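Side-chain contacts in peptide ABC transporter, peptide-binding protein (Thermus thermophilus, PDB 2D5W), which binds peptides, here a pentapeptide, and probably delivers them to an ABC transporter for uptake into the cell: residues Q14-L19 with S34-Y39; Q329-A334 with V403-E408; F137-E142 with G151-Y156. All coordinates share one frame; numbering follows the deposited sequence.

Contact 1: residues Q14-L19 with S34-Y39; sequences QEPRVL and SEIEQY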
ATOM      1  N   GLN A  14      -3.935  -8.020 -10.332  1.00  7.41           N
ATOM      2  CA  GLN A  14      -2.756  -7.181 -10.513  1.00  7.69           C
ATOM      3  C   GLN A  14      -1.537  -8.041 -10.238  1.00  7.91           C
ATOM      4  O   GLN A  14      -1.596  -8.966  -9.429  1.00  8.89           O
ATOM      5  CB  GLN A  14      -2.797  -5.986  -9.561  1.00  7.24           C
ATOM      6  CG  GLN A  14      -3.943  -5.039  -9.873  1.00  7.56           C
ATOM      7  CD  GLN A  14      -4.036  -3.869  -8.922  1.00  8.61           C
ATOM      8  OE1 GLN A  14      -3.056  -3.484  -8.284  1.00  8.52           O
ATOM      9  NE2 GLN A  14      -5.221  -3.285  -8.830  1.00  9.44           N
ATOM     10  N   GLU A  15      -0.438  -7.736 -10.915  1.00  8.30           N
ATOM     11  CA  GLU A  15       0.795  -8.502 -10.770  1.00  8.12           C
ATOM     12  C   GLU A  15       1.955  -7.617 -10.321  1.00  7.65           C
ATOM     13  O   GLU A  15       2.082  -6.480 -10.767  1.00  8.31           O
ATOM     14  CB  GLU A  15       1.139  -9.153 -12.112  1.00  9.05           C
ATOM     15  CG  GLU A  15       2.341 -10.083 -12.088  1.00  9.43           C
ATOM     16  CD  GLU A  15       2.531 -10.828 -13.401  1.00 11.09           C
ATOM     17  OE1 GLU A  15       1.621 -10.776 -14.259  1.00 12.56           O
ATOM     18  OE2 GLU A  15       3.584 -11.479 -13.576  1.00 10.75           O
ATOM     19  N   PRO A  16       2.809  -8.125  -9.421  1.00  7.62           N
ATOM     20  CA  PRO A  16       3.945  -7.313  -8.968  1.00  8.57           C
ATOM     21  C   PRO A  16       4.854  -6.965 -10.144  1.00  8.27           C
ATOM     22  O   PRO A  16       5.082  -7.796 -11.021  1.00  9.20           O
ATOM     23  CB  PRO A  16       4.658  -8.231  -7.979  1.00  9.20           C
ATOM     24  CG  PRO A  16       3.571  -9.131  -7.480  1.00 11.09           C
ATOM     25  CD  PRO A  16       2.769  -9.421  -8.722  1.00  9.01           C
ATOM     26  N   ARG A  17       5.376  -5.744 -10.167  1.00  8.19           N
ATOM     27  CA  ARG A  17       6.285  -5.353 -11.239  1.00  8.69           C
ATOM     28  C   ARG A  17       7.656  -5.984 -10.978  1.00  8.06           C
ATOM     29  O   ARG A  17       8.354  -6.381 -11.910  1.00  9.36           O
ATOM     30  CB  ARG A  17       6.397  -3.830 -11.308  1.00 10.23           C
ATOM     31  CG  ARG A  17       7.360  -3.309 -12.379  1.00  9.95           C
ATOM     32  CD  ARG A  17       7.090  -3.911 -13.758  1.00 10.83           C
ATOM     33  NE  ARG A  17       7.973  -3.365 -14.791  1.00 12.54           N
ATOM     34  CZ  ARG A  17       7.791  -2.195 -15.396  1.00 13.43           C
ATOM     35  NH1 ARG A  17       8.652  -1.783 -16.318  1.00 15.07           N
ATOM     36  NH2 ARG A  17       6.744  -1.440 -15.092  1.00 14.19           N
ATOM     37  N   VAL A  18       8.030  -6.051  -9.702  1.00  7.61           N
ATOM     38  CA  VAL A  18       9.281  -6.661  -9.249  1.00  8.70           C
ATOM     39  C   VAL A  18       8.936  -7.434  -7.980  1.00  8.74           C
ATOM     40  O   VAL A  18       7.860  -7.230  -7.406  1.00  9.11           O
ATOM     41  CB  VAL A  18      10.389  -5.612  -8.939  1.00  9.21           C
ATOM     42  CG1 VAL A  18      10.822  -4.924 -10.220  1.00 11.08           C
ATOM     43  CG2 VAL A  18       9.895  -4.600  -7.923  1.00 10.79           C
ATOM     44  N   LEU A  19       9.839  -8.301  -7.531  1.00  8.76           N
ATOM     45  CA  LEU A  19       9.554  -9.119  -6.363  1.00  8.97           C
ATOM     46  C   LEU A  19      10.794  -9.513  -5.573  1.00  9.34           C
ATOM     47  O   LEU A  19      11.884  -9.643  -6.136  1.00  9.34           O
ATOM     48  CB  LEU A  19       8.842 -10.396  -6.821  1.00 10.93           C
ATOM     49  CG  LEU A  19       8.276 -11.375  -5.792  1.00 10.43           C
ATOM     50  CD1 LEU A  19       6.998 -10.801  -5.201  1.00 12.59           C
ATOM     51  CD2 LEU A  19       7.987 -12.718  -6.461  1.00 13.57           C
ATOM     52  N   SER A  34       3.194  -6.880  -1.699  1.00  8.32           N
ATOM     53  CA  SER A  34       3.324  -7.104  -0.266  1.00  9.68           C
ATOM     54  C   SER A  34       2.568  -8.344   0.198  1.00  8.85           C
ATOM     55  O   SER A  34       3.053  -9.091   1.045  1.00  9.08           O
ATOM     56  CB  SER A  34       2.836  -5.882   0.505  1.00 12.70           C
ATOM     57  OG  SER A  34       3.812  -4.857   0.476  1.00 21.07           O
ATOM     58  N   GLU A  35       1.381  -8.568  -0.349  1.00  8.13           N
ATOM     59  CA  GLU A  35       0.599  -9.735   0.044  1.00  8.04           C
ATOM     60  C   GLU A  35       1.336 -11.023  -0.312  1.00  7.88           C
ATOM     61  O   GLU A  35       1.476 -11.920   0.518  1.00  8.29           O
ATOM     62  CB  GLU A  35      -0.759  -9.720  -0.647  1.00  8.68           C
ATOM     63  CG  GLU A  35      -1.678 -10.834  -0.186  1.00  9.69           C
ATOM     64  CD  GLU A  35      -2.934 -10.912  -1.020  1.00 10.27           C
ATOM     65  OE1 GLU A  35      -2.918 -11.608  -2.055  1.00 10.57           O
ATOM     66  OE2 GLU A  35      -3.932 -10.263  -0.648  1.00 10.58           O
ATOM     67  N   ILE A  36       1.807 -11.112  -1.549  1.00  7.47           N
ATOM     68  CA  ILE A  36       2.525 -12.290  -2.004  1.00  8.89           C
ATOM     69  C   ILE A  36       3.785 -12.509  -1.180  1.00  7.76           C
ATOM     70  O   ILE A  36       4.117 -13.640  -0.816  1.00  9.50           O
ATOM     71  CB  ILE A  36       2.903 -12.157  -3.494  1.00  8.22           C
ATOM     72  CG1 ILE A  36       1.638 -12.242  -4.345  1.00  9.29           C
ATOM     73  CG2 ILE A  36       3.898 -13.245  -3.898  1.00  9.45           C
ATOM     74  CD1 ILE A  36       1.863 -11.972  -5.811  1.00 10.17           C
ATOM     75  N   GLU A  37       4.481 -11.425  -0.862  1.00  8.30           N
ATOM     76  CA  GLU A  37       5.710 -11.560  -0.104  1.00  9.06           C
ATOM     77  C   GLU A  37       5.540 -12.090   1.311  1.00  9.51           C
ATOM     78  O   GLU A  37       6.511 -12.529   1.917  1.00 10.11           O
ATOM     79  CB  GLU A  37       6.486 -10.245  -0.130  1.00 10.15           C
ATOM     80  CG  GLU A  37       7.107 -10.019  -1.503  1.00 11.36           C
ATOM     81  CD  GLU A  37       7.959  -8.782  -1.590  1.00 12.64           C
ATOM     82  OE1 GLU A  37       8.569  -8.567  -2.662  1.00 12.38           O
ATOM     83  OE2 GLU A  37       8.019  -8.024  -0.601  1.00 19.19           O
ATOM     84  N   GLN A  38       4.321 -12.070   1.846  1.00  9.27           N
ATOM     85  CA  GLN A  38       4.116 -12.630   3.180  1.00 10.02           C
ATOM     86  C   GLN A  38       4.420 -14.125   3.119  1.00  9.46           C
ATOM     87  O   GLN A  38       4.924 -14.708   4.082  1.00 12.07           O
ATOM     88  CB  GLN A  38       2.675 -12.467   3.640  1.00  9.64           C
ATOM     89  CG  GLN A  38       2.216 -11.058   3.869  1.00  9.53           C
ATOM     90  CD  GLN A  38       0.759 -11.052   4.242  1.00 10.34           C
ATOM     91  OE1 GLN A  38       0.394 -10.787   5.388  1.00 12.63           O
ATOM     92  NE2 GLN A  38      -0.088 -11.386   3.280  1.00 11.34           N
ATOM     93  N   TYR A  39       4.099 -14.747   1.989  1.00  8.99           N
ATOM     94  CA  TYR A  39       4.343 -16.172   1.817  1.00  9.15           C
ATOM     95  C   TYR A  39       5.833 -16.481   1.714  1.00  8.74           C
ATOM     96  O   TYR A  39       6.287 -17.544   2.141  1.00 10.18           O
ATOM     97  CB  TYR A  39       3.644 -16.690   0.552  1.00  9.16           C
ATOM     98  CG  TYR A  39       2.136 -16.701   0.637  1.00  9.18           C
ATOM     99  CD1 TYR A  39       1.393 -15.531   0.464  1.00  9.77           C
ATOM    100  CD2 TYR A  39       1.451 -17.876   0.940  1.00  9.31           C
ATOM    101  CE1 TYR A  39       0.001 -15.536   0.598  1.00 10.00           C
ATOM    102  CE2 TYR A  39       0.065 -17.893   1.077  1.00  9.58           C
ATOM    103  CZ  TYR A  39      -0.653 -16.722   0.908  1.00  9.44           C
ATOM    104  OH  TYR A  39      -2.020 -16.748   1.070  1.00 10.24           O
TER
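Pro-16 and Leu-19, in the loop after strand 7-12, make a mainly apolar loop-to-helix contact with Ile-36 and Glu-37 of helix 31-40. No hydrogen bond joins the two segments. Pro-16 meets Ile-36 through its ring: CG lies 3.7 Å from CD1 of Ile-36. The two side chains cross at about a right angle, so the methyl end of the isoleucine rests against the CG and CD side of the proline. Leu-19 reaches the helix with one methyl. Its CG stands opposite the backbone N (chi1 -173°), and Leu-19 CD1 comes 4.2 Å from Ile-36 CG2. Leu-19 CD1 also lies 3.8 Å from Glu-37 CG. Leu-19 and Glu-37 run past each other in opposite directions. The glutamate chain is extended beyond CG, which carries its carboxylate along the leucine. There Glu-37 OE1 is hydrogen-bonded to the backbone N of Ala-20, so the acid grips the loop just after Leu-19. Close by, Gln-14 donates a hydrogen bond from NE2 to the backbone of the bound peptide, so this loop also borders the binding site. The helix packs on the mixed sheet that contains strand 7-12. Ile-36 touches Tyr-249 and Phe-251 of strand 246-251, and Ile-224 of strand 223-228 touches both Ile-36 and Leu-19.

Contact 2: residues Q329-A334 with V403-E408; sequences QAILHA and VRFEIE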
ATOM      1  N   GLN A 329     -12.106  21.796  -5.797  1.00 10.00           N
ATOM      2  CA  GLN A 329     -13.443  21.804  -5.217  1.00 10.48           C
ATOM      3  C   GLN A 329     -14.478  21.722  -6.344  1.00 10.12           C
ATOM      4  O   GLN A 329     -15.481  21.018  -6.227  1.00 10.36           O
ATOM      5  CB  GLN A 329     -13.663  23.082  -4.407  1.00 10.01           C
ATOM      6  CG  GLN A 329     -12.704  23.247  -3.241  1.00 11.70           C
ATOM      7  CD  GLN A 329     -12.882  24.571  -2.530  1.00 12.23           C
ATOM      8  OE1 GLN A 329     -13.222  25.575  -3.152  1.00 15.10           O
ATOM      9  NE2 GLN A 329     -12.637  24.585  -1.227  1.00 12.62           N
ATOM     10  N   ALA A 330     -14.227  22.439  -7.440  1.00 10.28           N
ATOM     11  CA  ALA A 330     -15.141  22.432  -8.578  1.00 10.14           C
ATOM     12  C   ALA A 330     -15.269  21.026  -9.145  1.00 10.42           C
ATOM     13  O   ALA A 330     -16.375  20.545  -9.400  1.00 11.36           O
ATOM     14  CB  ALA A 330     -14.640  23.389  -9.659  1.00 11.16           C
ATOM     15  N   ILE A 331     -14.136  20.364  -9.351  1.00  9.79           N
ATOM     16  CA  ILE A 331     -14.165  19.014  -9.889  1.00 10.18           C
ATOM     17  C   ILE A 331     -14.946  18.079  -8.972  1.00  9.58           C
ATOM     18  O   ILE A 331     -15.775  17.299  -9.442  1.00 10.02           O
ATOM     19  CB  ILE A 331     -12.735  18.460 -10.104  1.00  9.91           C
ATOM     20  CG1 ILE A 331     -12.032  19.252 -11.214  1.00 10.43           C
ATOM     21  CG2 ILE A 331     -12.795  16.975 -10.475  1.00 10.56           C
ATOM     22  CD1 ILE A 331     -10.560  18.909 -11.386  1.00 12.56           C
ATOM     23  N   LEU A 332     -14.709  18.165  -7.664  1.00  9.43           N
ATOM     24  CA  LEU A 332     -15.413  17.279  -6.743  1.00  9.49           C
ATOM     25  C   LEU A 332     -16.925  17.506  -6.770  1.00  9.84           C
ATOM     26  O   LEU A 332     -17.700  16.551  -6.679  1.00 10.10           O
ATOM     27  CB  LEU A 332     -14.869  17.429  -5.316  1.00  9.84           C
ATOM     28  CG  LEU A 332     -15.319  16.337  -4.330  1.00  9.09           C
ATOM     29  CD1 LEU A 332     -15.016  14.955  -4.905  1.00 10.84           C
ATOM     30  CD2 LEU A 332     -14.621  16.526  -2.990  1.00 10.36           C
ATOM     31  N   HIS A 333     -17.347  18.765  -6.891  1.00 10.07           N
ATOM     32  CA  HIS A 333     -18.777  19.077  -6.959  1.00 10.55           C
ATOM     33  C   HIS A 333     -19.390  18.484  -8.229  1.00 10.39           C
ATOM     34  O   HIS A 333     -20.607  18.295  -8.309  1.00 11.53           O
ATOM     35  CB  HIS A 333     -19.017  20.595  -6.967  1.00 11.35           C
ATOM     36  CG  HIS A 333     -19.039  21.223  -5.607  1.00 11.41           C
ATOM     37  ND1 HIS A 333     -19.877  20.797  -4.599  1.00 12.40           N
ATOM     38  CD2 HIS A 333     -18.364  22.286  -5.108  1.00 11.82           C
ATOM     39  CE1 HIS A 333     -19.719  21.573  -3.539  1.00 12.28           C
ATOM     40  NE2 HIS A 333     -18.807  22.484  -3.824  1.00 12.89           N
ATOM     41  N   ALA A 334     -18.549  18.199  -9.221  1.00  9.48           N
ATOM     42  CA  ALA A 334     -19.018  17.631 -10.482  1.00 10.38           C
ATOM     43  C   ALA A 334     -18.978  16.105 -10.501  1.00 10.75           C
ATOM     44  O   ALA A 334     -19.393  15.487 -11.478  1.00 11.78           O
ATOM     45  CB  ALA A 334     -18.200  18.189 -11.638  1.00 10.92           C
ATOM     46  N   VAL A 403      -5.556  27.780 -23.436  1.00 15.71           N
ATOM     47  CA  VAL A 403      -5.601  26.450 -22.851  1.00 14.31           C
ATOM     48  C   VAL A 403      -7.030  25.930 -22.758  1.00 13.43           C
ATOM     49  O   VAL A 403      -7.974  26.692 -22.524  1.00 13.08           O
ATOM     50  CB  VAL A 403      -4.965  26.444 -21.441  1.00 15.54           C
ATOM     51  CG1 VAL A 403      -3.526  26.932 -21.521  1.00 17.64           C
ATOM     52  CG2 VAL A 403      -5.767  27.315 -20.501  1.00 16.60           C
ATOM     53  N   ARG A 404      -7.174  24.625 -22.959  1.00 13.67           N
ATOM     54  CA  ARG A 404      -8.471  23.959 -22.897  1.00 13.42           C
ATOM     55  C   ARG A 404      -8.507  23.046 -21.680  1.00 12.50           C
ATOM     56  O   ARG A 404      -7.497  22.436 -21.324  1.00 13.02           O
ATOM     57  CB  ARG A 404      -8.698  23.121 -24.153  1.00 16.45           C
ATOM     58  CG  ARG A 404      -8.795  23.925 -25.427  1.00 19.06           C
ATOM     59  CD  ARG A 404      -8.971  23.028 -26.641  1.00 20.73           C
ATOM     60  NE  ARG A 404     -10.144  22.163 -26.539  1.00 20.79           N
ATOM     61  CZ  ARG A 404     -10.114  20.898 -26.131  1.00 21.97           C
ATOM     62  NH1 ARG A 404     -11.235  20.193 -26.075  1.00 20.90           N
ATOM     63  NH2 ARG A 404      -8.964  20.332 -25.789  1.00 23.26           N
ATOM     64  N   PHE A 405      -9.670  22.938 -21.050  1.00 11.46           N
ATOM     65  CA  PHE A 405      -9.781  22.088 -19.878  1.00 10.82           C
ATOM     66  C   PHE A 405     -10.016  20.626 -20.240  1.00 10.08           C
ATOM     67  O   PHE A 405     -11.121  20.096 -20.104  1.00 11.49           O
ATOM     68  CB  PHE A 405     -10.882  22.595 -18.940  1.00 11.39           C
ATOM     69  CG  PHE A 405     -10.633  22.271 -17.486  1.00 11.19           C
ATOM     70  CD1 PHE A 405     -10.737  23.262 -16.515  1.00 12.69           C
ATOM     71  CD2 PHE A 405     -10.280  20.982 -17.090  1.00 11.61           C
ATOM     72  CE1 PHE A 405     -10.490  22.978 -15.171  1.00 12.68           C
ATOM     73  CE2 PHE A 405     -10.032  20.688 -15.747  1.00 12.51           C
ATOM     74  CZ  PHE A 405     -10.138  21.689 -14.788  1.00 12.49           C
ATOM     75  N   GLU A 406      -8.956  20.002 -20.741  1.00 10.51           N
ATOM     76  CA  GLU A 406      -8.955  18.581 -21.062  1.00 11.54           C
ATOM     77  C   GLU A 406      -7.941  18.063 -20.056  1.00 11.52           C
ATOM     78  O   GLU A 406      -6.766  18.434 -20.100  1.00 13.26           O
ATOM     79  CB  GLU A 406      -8.459  18.321 -22.482  1.00 13.87           C
ATOM     80  CG  GLU A 406      -8.375  16.840 -22.821  1.00 19.83           C
ATOM     81  CD  GLU A 406      -7.814  16.584 -24.203  1.00 24.37           C
ATOM     82  OE1 GLU A 406      -8.426  17.047 -25.189  1.00 27.93           O
ATOM     83  OE2 GLU A 406      -6.762  15.922 -24.302  1.00 28.62           O
ATOM     84  N   ILE A 407      -8.401  17.221 -19.140  1.00 11.09           N
ATOM     85  CA  ILE A 407      -7.541  16.710 -18.087  1.00 10.53           C
ATOM     86  C   ILE A 407      -7.286  15.213 -18.215  1.00 10.13           C
ATOM     87  O   ILE A 407      -8.191  14.441 -18.530  1.00 10.47           O
ATOM     88  CB  ILE A 407      -8.176  17.043 -16.708  1.00 10.45           C
ATOM     89  CG1 ILE A 407      -7.214  16.702 -15.572  1.00 10.68           C
ATOM     90  CG2 ILE A 407      -9.505  16.311 -16.550  1.00 12.50           C
ATOM     91  CD1 ILE A 407      -7.671  17.220 -14.224  1.00 12.83           C
ATOM     92  N   GLU A 408      -6.041  14.811 -17.985  1.00 10.08           N
ATOM     93  CA  GLU A 408      -5.674  13.404 -18.056  1.00 10.06           C
ATOM     94  C   GLU A 408      -6.321  12.681 -16.878  1.00  9.13           C
ATOM     95  O   GLU A 408      -6.386  13.221 -15.775  1.00 10.13           O
ATOM     96  CB  GLU A 408      -4.152  13.246 -17.989  1.00 10.72           C
ATOM     97  CG  GLU A 408      -3.685  11.803 -18.154  1.00 11.53           C
ATOM     98  CD  GLU A 408      -2.184  11.635 -17.999  1.00 11.89           C
ATOM     99  OE1 GLU A 408      -1.537  11.167 -18.957  1.00 14.96           O
ATOM    100  OE2 GLU A 408      -1.648  11.958 -16.918  1.00 11.42           O
TER
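Ile-331 of helix 325-333 points at strand 401-410 and meets Phe-405 and Ile-407 there. All three side chains are buried, and the contact is purely apolar. Ile-331 CD1 does the touching on the helix side. CG1 is opposite the carbonyl carbon (chi1 -67°) and the chain continues extended, so CD1 is carried forward as the leading atom. Ile-331 CD1 lies 4.4 Å from both Phe-405 CZ and Ile-407 CD1. The packing is therefore light. The phenylalanine advances with its para carbon first, and the methyl meets the ring obliquely. The two isoleucines approach tip to tip through their CD1 methyls, with the end bonds at an angle to each other. Ile-407 is also extended, with CG1 opposite the backbone N (chi1 -172°). Ile-407 CD1 comes 4.5 Å from Phe-405 CE2, so ring and methyl form one surface for Ile-331.

The backbone of the strand is bent here. Phe-405 is the centre of an inverse gamma turn, marked by a weak hydrogen bond of 2.9 Å from Glu-406 N to Arg-404 O. Phe-405 and Ile-407 both face the helix. Arg-404 and Glu-406 turn elsewhere and pair with each other in a weak salt bridge, 3.4 Å from NH2 of Arg-404 to OE1 of Glu-406, with the oxygen in the guanidinium plane. Arg-404 has a second acidic partner in Asp-391.

Around the contact, Leu-320 of helix 315-320 packs on Phe-405 and Ile-407, and Trp-386 meets the Phe-405 ring. Strands 394-398 and 435-438 flank strand 401-410 in the sheet. Helix 374-383 touches helix 325-333 at Ala-330.

Contact 3: residues F137-E142 with G151-Y156; sequences FTLIFE and GPINTY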
ATOM      1  N   PHE A 137      19.110  -7.998  19.057  1.00 10.49           N
ATOM      2  CA  PHE A 137      19.278  -6.623  18.613  1.00  9.98           C
ATOM      3  C   PHE A 137      18.214  -5.734  19.239  1.00 10.05           C
ATOM      4  O   PHE A 137      17.207  -6.220  19.762  1.00 10.96           O
ATOM      5  CB  PHE A 137      19.246  -6.499  17.080  1.00 10.44           C
ATOM      6  CG  PHE A 137      17.914  -6.818  16.450  1.00 10.13           C
ATOM      7  CD1 PHE A 137      17.525  -8.137  16.223  1.00 10.60           C
ATOM      8  CD2 PHE A 137      17.076  -5.792  16.028  1.00 10.65           C
ATOM      9  CE1 PHE A 137      16.321  -8.422  15.579  1.00 11.16           C
ATOM     10  CE2 PHE A 137      15.873  -6.065  15.385  1.00 11.45           C
ATOM     11  CZ  PHE A 137      15.496  -7.381  15.159  1.00 10.46           C
ATOM     12  N   THR A 138      18.455  -4.431  19.188  1.00  9.58           N
ATOM     13  CA  THR A 138      17.535  -3.463  19.757  1.00 11.18           C
ATOM     14  C   THR A 138      17.226  -2.376  18.746  1.00 10.82           C
ATOM     15  O   THR A 138      18.133  -1.789  18.156  1.00 11.83           O
ATOM     16  CB  THR A 138      18.141  -2.799  21.013  1.00 10.73           C
ATOM     17  OG1 THR A 138      18.437  -3.807  21.986  1.00 13.21           O
ATOM     18  CG2 THR A 138      17.173  -1.793  21.615  1.00 11.93           C
ATOM     19  N   LEU A 139      15.941  -2.126  18.529  1.00 11.17           N
ATOM     20  CA  LEU A 139      15.528  -1.068  17.620  1.00 10.79           C
ATOM     21  C   LEU A 139      15.354   0.171  18.492  1.00 10.47           C
ATOM     22  O   LEU A 139      14.758   0.102  19.571  1.00 11.37           O
ATOM     23  CB  LEU A 139      14.212  -1.431  16.927  1.00 11.62           C
ATOM     24  CG  LEU A 139      14.289  -2.628  15.974  1.00 11.97           C
ATOM     25  CD1 LEU A 139      12.902  -2.952  15.447  1.00 14.22           C
ATOM     26  CD2 LEU A 139      15.240  -2.320  14.824  1.00 15.00           C
ATOM     27  N   ILE A 140      15.889   1.294  18.029  1.00 11.57           N
ATOM     28  CA  ILE A 140      15.825   2.544  18.772  1.00 12.50           C
ATOM     29  C   ILE A 140      15.076   3.607  17.982  1.00 12.38           C
ATOM     30  O   ILE A 140      15.483   3.973  16.880  1.00 13.95           O
ATOM     31  CB  ILE A 140      17.247   3.066  19.074  1.00 13.33           C
ATOM     32  CG1 ILE A 140      18.064   1.974  19.773  1.00 15.10           C
ATOM     33  CG2 ILE A 140      17.173   4.315  19.945  1.00 14.44           C
ATOM     34  CD1 ILE A 140      19.548   2.281  19.865  1.00 18.83           C
ATOM     35  N   PHE A 141      13.981   4.098  18.554  1.00 11.24           N
ATOM     36  CA  PHE A 141      13.174   5.130  17.911  1.00 11.09           C
ATOM     37  C   PHE A 141      13.286   6.414  18.723  1.00 11.19           C
ATOM     38  O   PHE A 141      12.920   6.444  19.899  1.00 11.11           O
ATOM     39  CB  PHE A 141      11.697   4.723  17.851  1.00 11.39           C
ATOM     40  CG  PHE A 141      11.452   3.347  17.289  1.00 12.27           C
ATOM     41  CD1 PHE A 141      11.721   2.212  18.047  1.00 14.15           C
ATOM     42  CD2 PHE A 141      10.931   3.188  16.010  1.00 13.12           C
ATOM     43  CE1 PHE A 141      11.472   0.936  17.543  1.00 13.48           C
ATOM     44  CE2 PHE A 141      10.678   1.914  15.494  1.00 13.87           C
ATOM     45  CZ  PHE A 141      10.949   0.789  16.262  1.00 13.55           C
ATOM     46  N   GLU A 142      13.790   7.473  18.102  1.00 11.33           N
ATOM     47  CA  GLU A 142      13.926   8.748  18.794  1.00 12.14           C
ATOM     48  C   GLU A 142      13.829   9.918  17.818  1.00 12.31           C
ATOM     49  O   GLU A 142      14.688  10.089  16.955  1.00 13.53           O
ATOM     50  CB  GLU A 142      15.261   8.808  19.541  1.00 14.68           C
ATOM     51  CG  GLU A 142      15.421  10.072  20.377  1.00 17.05           C
ATOM     52  CD  GLU A 142      16.746  10.139  21.106  1.00 20.20           C
ATOM     53  OE1 GLU A 142      17.021   9.241  21.927  1.00 22.16           O
ATOM     54  OE2 GLU A 142      17.510  11.095  20.858  1.00 24.92           O
ATOM     55  N   GLY A 151       2.962  -4.073  14.961  1.00 12.76           N
ATOM     56  CA  GLY A 151       3.511  -5.014  14.001  1.00 12.50           C
ATOM     57  C   GLY A 151       2.835  -4.902  12.644  1.00 12.73           C
ATOM     58  O   GLY A 151       1.821  -4.221  12.512  1.00 12.98           O
ATOM     59  N   PRO A 152       3.357  -5.580  11.615  1.00 12.64           N
ATOM     60  CA  PRO A 152       4.542  -6.439  11.687  1.00 13.40           C
ATOM     61  C   PRO A 152       5.870  -5.691  11.748  1.00 13.45           C
ATOM     62  O   PRO A 152       5.980  -4.539  11.316  1.00 14.28           O
ATOM     63  CB  PRO A 152       4.423  -7.288  10.428  1.00 14.26           C
ATOM     64  CG  PRO A 152       3.793  -6.334   9.457  1.00 17.20           C
ATOM     65  CD  PRO A 152       2.714  -5.683  10.292  1.00 13.67           C
ATOM     66  N   ILE A 153       6.873  -6.362  12.305  1.00 12.50           N
ATOM     67  CA  ILE A 153       8.218  -5.814  12.404  1.00 14.43           C
ATOM     68  C   ILE A 153       9.078  -6.729  11.552  1.00 13.66           C
ATOM     69  O   ILE A 153       9.268  -7.901  11.878  1.00 12.02           O
ATOM     70  CB  ILE A 153       8.756  -5.834  13.852  1.00 16.00           C
ATOM     71  CG1 ILE A 153       7.848  -5.002  14.761  1.00 18.40           C
ATOM     72  CG2 ILE A 153      10.186  -5.298  13.884  1.00 17.20           C
ATOM     73  CD1 ILE A 153       7.747  -3.546  14.372  1.00 21.25           C
ATOM     74  N   ASN A 154       9.567  -6.194  10.443  1.00 13.73           N
ATOM     75  CA  ASN A 154      10.402  -6.941   9.525  1.00 14.92           C
ATOM     76  C   ASN A 154      11.505  -5.991   9.099  1.00 15.29           C
ATOM     77  O   ASN A 154      11.321  -5.164   8.205  1.00 18.93           O
ATOM     78  CB  ASN A 154       9.580  -7.393   8.314  1.00 18.70           C
ATOM     79  CG  ASN A 154      10.372  -8.266   7.361  1.00 22.83           C
ATOM     80  OD1 ASN A 154       9.805  -8.921   6.486  1.00 28.29           O
ATOM     81  ND2 ASN A 154      11.689  -8.274   7.520  1.00 24.46           N
ATOM     82  N   THR A 155      12.639  -6.085   9.777  1.00 11.85           N
ATOM     83  CA  THR A 155      13.773  -5.229   9.472  1.00 11.71           C
ATOM     84  C   THR A 155      15.031  -6.045   9.194  1.00  9.97           C
ATOM     85  O   THR A 155      15.998  -5.991   9.950  1.00 10.79           O
ATOM     86  CB  THR A 155      14.051  -4.247  10.632  1.00 11.98           C
ATOM     87  OG1 THR A 155      14.253  -4.986  11.842  1.00 14.42           O
ATOM     88  CG2 THR A 155      12.879  -3.290  10.817  1.00 14.07           C
ATOM     89  N   TYR A 156      15.015  -6.810   8.108  1.00  9.73           N
ATOM     90  CA  TYR A 156      16.178  -7.605   7.740  1.00  9.46           C
ATOM     91  C   TYR A 156      16.095  -8.018   6.274  1.00  9.99           C
ATOM     92  O   TYR A 156      15.019  -8.022   5.673  1.00  9.76           O
ATOM     93  CB  TYR A 156      16.302  -8.839   8.650  1.00  9.59           C
ATOM     94  CG  TYR A 156      15.293  -9.932   8.395  1.00  9.50           C
ATOM     95  CD1 TYR A 156      15.661 -11.105   7.739  1.00  9.71           C
ATOM     96  CD2 TYR A 156      13.968  -9.794   8.803  1.00 10.41           C
ATOM     97  CE1 TYR A 156      14.735 -12.115   7.496  1.00 11.35           C
ATOM     98  CE2 TYR A 156      13.035 -10.796   8.563  1.00 10.91           C
ATOM     99  CZ  TYR A 156      13.425 -11.953   7.909  1.00 11.84           C
ATOM    100  OH  TYR A 156      12.508 -12.950   7.661  1.00 14.14           O
TER
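Phe-137 and Leu-139 of strand 136-141 pack against Ile-153 and Thr-155 in the loop that leads to helix 159-173. Leu-139 is central, because each of its two methyls has its own partner. Its CG is opposite the carbonyl carbon (chi1 -66°), and the fork beyond it faces the loop. Leu-139 CD1 lies 3.9 Å from Ile-153 CG2, the methyl branch, which Ile-153 holds opposite its own backbone N. Leu-139 CD2 lies 4.1 Å from Thr-155 OG1. The leucine side chain runs in the opposite direction to those of Ile-153 and Thr-155 as it passes them. CD2 also sits at the edge of the Phe-137 ring, in its plane.

Thr-155 places OG1 between its backbone N and carbonyl carbon (chi1 56°), which turns the hydroxyl toward the strand. Phe-137 has the same kind of first torsion (chi1 67°), and its CE2 comes 4.0 Å from Thr-155 OG1. The hydroxyl is thus buried among carbon atoms, and no hydrogen-bonding partner is modelled for it. Phe-108 of helix 101-112 touches both Leu-139 and Thr-155.

One face of the four-stranded antiparallel sheet is covered here by helix 101-112 and the 151-156 loop. This is consistent with the extra domain that the larger family 5 peptide-binding proteins carry beside their two lobes.

In the fold
Along the chain the order is contact 1, contact 3, contact 2. The three do not touch, and each packs on or in a different sheet. Contact 1 lies most centrally, on the five-stranded mixed sheet, and contact 3 on the four-stranded antiparallel sheet. Their centres are 22 Å apart and their nearest atoms about 7 Å. The Tyr-156 hydroxyl of contact 3 is hydrogen-bonded to the backbone O of Ala-42, just after helix 31-40. Contact 2 sits on the sheet with strand 401-410, its centre 35 Å from contact 1's and 44 Å from contact 3's. Contacts 2 and 3 join parts further out, on opposite sides of the chain's centre. Contact 1 borders the bound peptide through Gln-14.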